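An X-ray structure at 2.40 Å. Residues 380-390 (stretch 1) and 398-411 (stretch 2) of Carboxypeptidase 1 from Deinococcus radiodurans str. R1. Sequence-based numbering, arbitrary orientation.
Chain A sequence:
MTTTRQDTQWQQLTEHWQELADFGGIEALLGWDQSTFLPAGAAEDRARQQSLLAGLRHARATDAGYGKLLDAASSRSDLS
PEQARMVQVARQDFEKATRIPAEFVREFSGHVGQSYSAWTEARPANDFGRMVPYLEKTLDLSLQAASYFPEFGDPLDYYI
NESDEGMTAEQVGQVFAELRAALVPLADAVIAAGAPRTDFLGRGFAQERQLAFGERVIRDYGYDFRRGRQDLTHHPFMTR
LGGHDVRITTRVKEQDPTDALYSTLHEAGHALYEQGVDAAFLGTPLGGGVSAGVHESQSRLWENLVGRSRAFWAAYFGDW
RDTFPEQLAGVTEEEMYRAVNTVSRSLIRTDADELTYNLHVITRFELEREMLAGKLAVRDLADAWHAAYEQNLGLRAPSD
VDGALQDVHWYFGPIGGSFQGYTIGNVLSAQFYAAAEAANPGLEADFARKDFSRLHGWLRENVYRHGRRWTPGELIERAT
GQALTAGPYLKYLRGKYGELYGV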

# COMPACT_ATOMS: atom_id res chain seq x y z
N ASP A 380 13.84 25.93 28.21
CA ASP A 380 12.80 26.30 29.15
C ASP A 380 11.40 25.92 28.68
O ASP A 380 10.42 26.22 29.38
N LEU A 381 11.27 25.23 27.54
CA LEU A 381 9.95 24.98 26.96
C LEU A 381 9.11 24.07 27.84
O LEU A 381 7.91 24.31 28.02
N ALA A 382 9.71 23.01 28.40
CA ALA A 382 8.93 22.07 29.21
C ALA A 382 8.25 22.79 30.36
O ALA A 382 7.06 22.57 30.62
N ASP A 383 8.99 23.66 31.05
CA ASP A 383 8.42 24.40 32.17
C ASP A 383 7.38 25.42 31.70
O ASP A 383 6.33 25.56 32.33
N ALA A 384 7.67 26.15 30.62
CA ALA A 384 6.70 27.13 30.12
C ALA A 384 5.41 26.46 29.68
O ALA A 384 4.32 27.01 29.87
N TRP A 385 5.52 25.26 29.08
CA TRP A 385 4.35 24.50 28.67
C TRP A 385 3.45 24.18 29.86
O TRP A 385 2.24 24.45 29.83
N HIS A 386 4.03 23.60 30.92
CA HIS A 386 3.25 23.29 32.12
C HIS A 386 2.64 24.55 32.72
O HIS A 386 1.47 24.55 33.13
N ALA A 387 3.41 25.64 32.77
CA ALA A 387 2.87 26.89 33.30
C ALA A 387 1.68 27.37 32.48
O ALA A 387 0.67 27.83 33.03
N ALA A 388 1.79 27.28 31.15
CA ALA A 388 0.69 27.72 30.29
C ALA A 388 -0.52 26.80 30.41
O ALA A 388 -1.66 27.25 30.27
N TYR A 389 -0.31 25.49 30.63
CA TYR A 389 -1.44 24.59 30.84
C TYR A 389 -2.14 24.89 32.16
O TYR A 389 -3.38 24.90 32.21
N GLU A 390 -1.39 25.15 33.23
CA GLU A 390 -2.03 25.56 34.48
C GLU A 390 -2.83 26.85 34.28
O GLU A 390 -3.97 26.96 34.74
N PRO A 398 1.41 15.16 34.73
CA PRO A 398 2.34 14.71 35.78
C PRO A 398 3.79 14.71 35.34
O PRO A 398 4.68 14.67 36.20
N SER A 399 4.06 14.74 34.04
CA SER A 399 5.41 14.75 33.52
C SER A 399 5.39 15.46 32.17
O SER A 399 4.40 16.12 31.81
N ASP A 400 6.47 15.32 31.41
CA ASP A 400 6.54 15.90 30.08
C ASP A 400 5.94 15.01 29.01
O ASP A 400 5.73 15.48 27.89
N VAL A 401 5.65 13.74 29.32
CA VAL A 401 5.07 12.84 28.32
C VAL A 401 3.86 13.48 27.66
O VAL A 401 3.78 13.58 26.43
N ASP A 402 2.90 13.91 28.48
CA ASP A 402 1.71 14.60 28.01
C ASP A 402 1.83 16.11 28.18
O ASP A 402 0.82 16.82 28.06
N GLY A 403 3.03 16.61 28.51
CA GLY A 403 3.35 18.01 28.43
C GLY A 403 3.93 18.38 27.08
O GLY A 403 3.32 18.10 26.05
N ALA A 404 5.13 18.99 27.08
CA ALA A 404 5.74 19.49 25.85
C ALA A 404 6.14 18.40 24.86
O ALA A 404 6.43 18.72 23.70
N LEU A 405 6.21 17.14 25.28
CA LEU A 405 6.46 16.03 24.36
C LEU A 405 5.18 15.50 23.71
O LEU A 405 5.25 14.59 22.88
N GLN A 406 4.03 16.08 24.06
CA GLN A 406 2.74 15.48 23.70
C GLN A 406 2.53 15.41 22.19
O GLN A 406 2.20 14.34 21.65
N ASP A 407 2.69 16.53 21.50
CA ASP A 407 2.37 16.60 20.09
C ASP A 407 3.63 16.45 19.23
O ASP A 407 4.72 16.87 19.61
N VAL A 408 3.45 15.81 18.06
CA VAL A 408 4.58 15.53 17.18
C VAL A 408 5.04 16.75 16.39
O VAL A 408 6.17 16.75 15.87
N HIS A 409 4.22 17.80 16.29
CA HIS A 409 4.45 18.83 15.28
C HIS A 409 5.86 19.41 15.35
O HIS A 409 6.59 19.41 14.36
N TRP A 410 6.27 19.89 16.53
CA TRP A 410 7.58 20.54 16.64
C TRP A 410 8.75 19.57 16.53
O TRP A 410 9.90 20.01 16.45
N TYR A 411 8.50 18.26 16.51
CA TYR A 411 9.57 17.29 16.42
C TYR A 411 9.70 16.66 15.04
O TYR A 411 10.72 16.02 14.76

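Residues 381-390 form a helix whose one side packs against the irregular chain of 398-411, burying 524 Å² in total. Contact begins at Leu-381. Its CA-to-CB bond points toward the opposing stretch, and the t rotamer (chi2 near +60°) places Leu-381 CD2 3.7 Å from CZ3 of Trp-410, while Leu-381 CG lies 4.3 Å from CB of Ala-404.

At Ala-382 the helix comes close to the loop: its CA is 5.3 Å from CA of Ala-404, and its CB is 3.6 Å from Asp-400 OD1. Water 1 bridges the two stretches, donating to Ala-382 O (2.9 Å) and Asp-400 OD1 (2.8 Å) and accepting from Ala-404 N (3.0 Å).

Asp-383 and Ala-384 make no contact. Trp-385, whose CA-to-CB bond points toward the loop, takes a t rotamer and has the largest area covered by the loop of any residue on the helix. Gly-403 C and Ala-404 CA, at the start of the type I turn from Gly-403 to Gln-406, lie over one face of its indole: Ala-404 CA sits 3.8 Å from the centroid of the six-membered ring, a CH-pi contact. At the ring edge, Trp-385 CZ3 meets Trp-410 CZ3 at 3.6 Å, the two six-membered rings lying obliquely with planes at 85°. The indole nitrogen is satisfied through water 2, which accepts from Trp-385 NE1 (3.0 Å) and donates to Asp-402 O (2.7 Å).

One residue on, the m rotamer of His-386 brings its ring end to the loop, where His-386 NE2 donates a weak hydrogen bond to Asp-400 OD1 (3.0 Å, 135°). His-386 CE1 approaches Ser-399 O at 3.0 Å and Gly-403 CA at 3.9 Å; an ideal CB on this glycine would lie 2.6 Å from His-386 CE1, too close to fit.

Beyond Ala-387 and Ala-388, Tyr-389 closes the contact; its chi1 is -103°, between wells, and Tyr-389 OH lies 3.9 Å from Gln-406 NE2. Gln-406 NE2 donates a hydrogen bond to Asp-402 O (2.9 Å) within the loop.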

# COMPACT_ATOMS: atom_id res chain seq x y z
CB ASP A 380 12.87 27.81 29.40
CG ASP A 380 14.13 28.23 30.13
OD1 ASP A 380 14.90 27.35 30.55
OD2 ASP A 380 14.38 29.44 30.26
CB LEU A 381 10.09 24.39 25.56
CG LEU A 381 8.79 24.03 24.84
CD1 LEU A 381 7.89 25.26 24.64
CD2 LEU A 381 9.10 23.38 23.51
CB ALA A 382 9.83 20.95 29.73
CB ASP A 383 9.54 25.07 32.96
CG ASP A 383 10.51 24.05 33.56
OD1 ASP A 383 10.03 23.01 34.08
OD2 ASP A 383 11.74 24.25 33.49
CB ALA A 384 7.31 27.94 28.97
CB TRP A 385 4.79 23.22 27.95
CG TRP A 385 3.65 22.33 27.45
CD1 TRP A 385 2.79 21.60 28.22
CD2 TRP A 385 3.31 22.04 26.09
NE1 TRP A 385 1.92 20.90 27.42
CE2 TRP A 385 2.22 21.15 26.10
CE3 TRP A 385 3.81 22.46 24.85
CZ2 TRP A 385 1.62 20.68 24.94
CZ3 TRP A 385 3.22 21.99 23.69
CH2 TRP A 385 2.13 21.11 23.75
CB HIS A 386 4.13 22.59 33.16
CG HIS A 386 4.50 21.18 32.79
ND1 HIS A 386 3.60 20.28 32.26
CD2 HIS A 386 5.68 20.52 32.89
CE1 HIS A 386 4.21 19.13 32.05
NE2 HIS A 386 5.47 19.24 32.42
CB ALA A 387 3.96 27.95 33.36
CB ALA A 388 1.15 27.81 28.84
CB TYR A 389 -0.98 23.13 30.76
CG TYR A 389 -1.33 22.48 29.44
CD1 TYR A 389 -0.60 22.75 28.29
CD2 TYR A 389 -2.41 21.62 29.33
CE1 TYR A 389 -0.94 22.18 27.08
CE2 TYR A 389 -2.75 21.04 28.13
CZ TYR A 389 -2.02 21.32 27.01
OH TYR A 389 -2.37 20.74 25.81
CB GLU A 390 -1.01 25.75 35.60
CG GLU A 390 -0.29 24.49 36.00
CD GLU A 390 0.66 24.74 37.15
OE1 GLU A 390 0.20 25.26 38.19
OE2 GLU A 390 1.87 24.42 37.01
CB PRO A 398 1.86 13.28 36.09
CG PRO A 398 1.15 12.85 34.85
CD PRO A 398 0.52 14.08 34.28
CB SER A 399 5.95 13.31 33.43
OG SER A 399 5.19 12.55 32.51
CB ASP A 400 8.00 16.22 29.71
CG ASP A 400 8.63 17.20 30.66
OD1 ASP A 400 7.95 18.15 31.08
OD2 ASP A 400 9.82 17.04 31.00
CB VAL A 401 4.70 11.49 28.96
CG1 VAL A 401 3.95 10.63 27.96
CG2 VAL A 401 5.96 10.77 29.47
CB ASP A 402 0.49 14.06 28.73
CG ASP A 402 0.20 12.60 28.37
OD1 ASP A 402 0.61 12.15 27.28
OD2 ASP A 402 -0.42 11.89 29.19
CB ALA A 404 6.97 20.34 26.19
CB LEU A 405 7.16 14.87 25.09
CG LEU A 405 8.55 15.12 25.70
CD1 LEU A 405 8.92 14.00 26.66
CD2 LEU A 405 9.58 15.21 24.60
CB GLN A 406 1.60 16.27 24.35
CG GLN A 406 0.25 15.95 23.77
CD GLN A 406 -0.86 16.80 24.34
OE1 GLN A 406 -1.86 17.04 23.67
NE2 GLN A 406 -0.71 17.24 25.59
CB ASP A 407 1.65 17.92 19.77
CG ASP A 407 0.13 17.82 20.00
OD1 ASP A 407 -0.48 16.80 19.59
OD2 ASP A 407 -0.46 18.75 20.60
CB VAL A 408 4.24 14.40 16.19
CG1 VAL A 408 3.28 14.87 15.13
CG2 VAL A 408 5.50 13.86 15.55
CB HIS A 409 3.39 19.93 15.40
CG HIS A 409 1.98 19.43 15.25
ND1 HIS A 409 1.46 18.43 16.05
CD2 HIS A 409 1.00 19.78 14.39
CE1 HIS A 409 0.21 18.20 15.69
NE2 HIS A 409 -0.09 19.00 14.68
CB TRP A 410 7.68 21.29 17.97
CG TRP A 410 6.65 22.36 18.15
CD1 TRP A 410 5.96 23.01 17.17
CD2 TRP A 410 6.19 22.91 19.40
NE1 TRP A 410 5.10 23.93 17.73
CE2 TRP A 410 5.23 23.89 19.09
CE3 TRP A 410 6.51 22.67 20.74
CZ2 TRP A 410 4.57 24.62 20.08
CZ3 TRP A 410 5.86 23.40 21.71
CH2 TRP A 410 4.90 24.37 21.38
CB TYR A 411 9.38 16.18 17.46
CG TYR A 411 9.22 16.73 18.85
CD1 TYR A 411 10.33 17.06 19.62
CD2 TYR A 411 7.96 16.96 19.39
CE1 TYR A 411 10.18 17.57 20.88
CE2 TYR A 411 7.81 17.47 20.65
CZ TYR A 411 8.92 17.78 21.39
OH TYR A 411 8.77 18.30 22.65
O HOH W 1 6.32 19.95 29.61
O HOH W 2 -0.03 19.24 28.99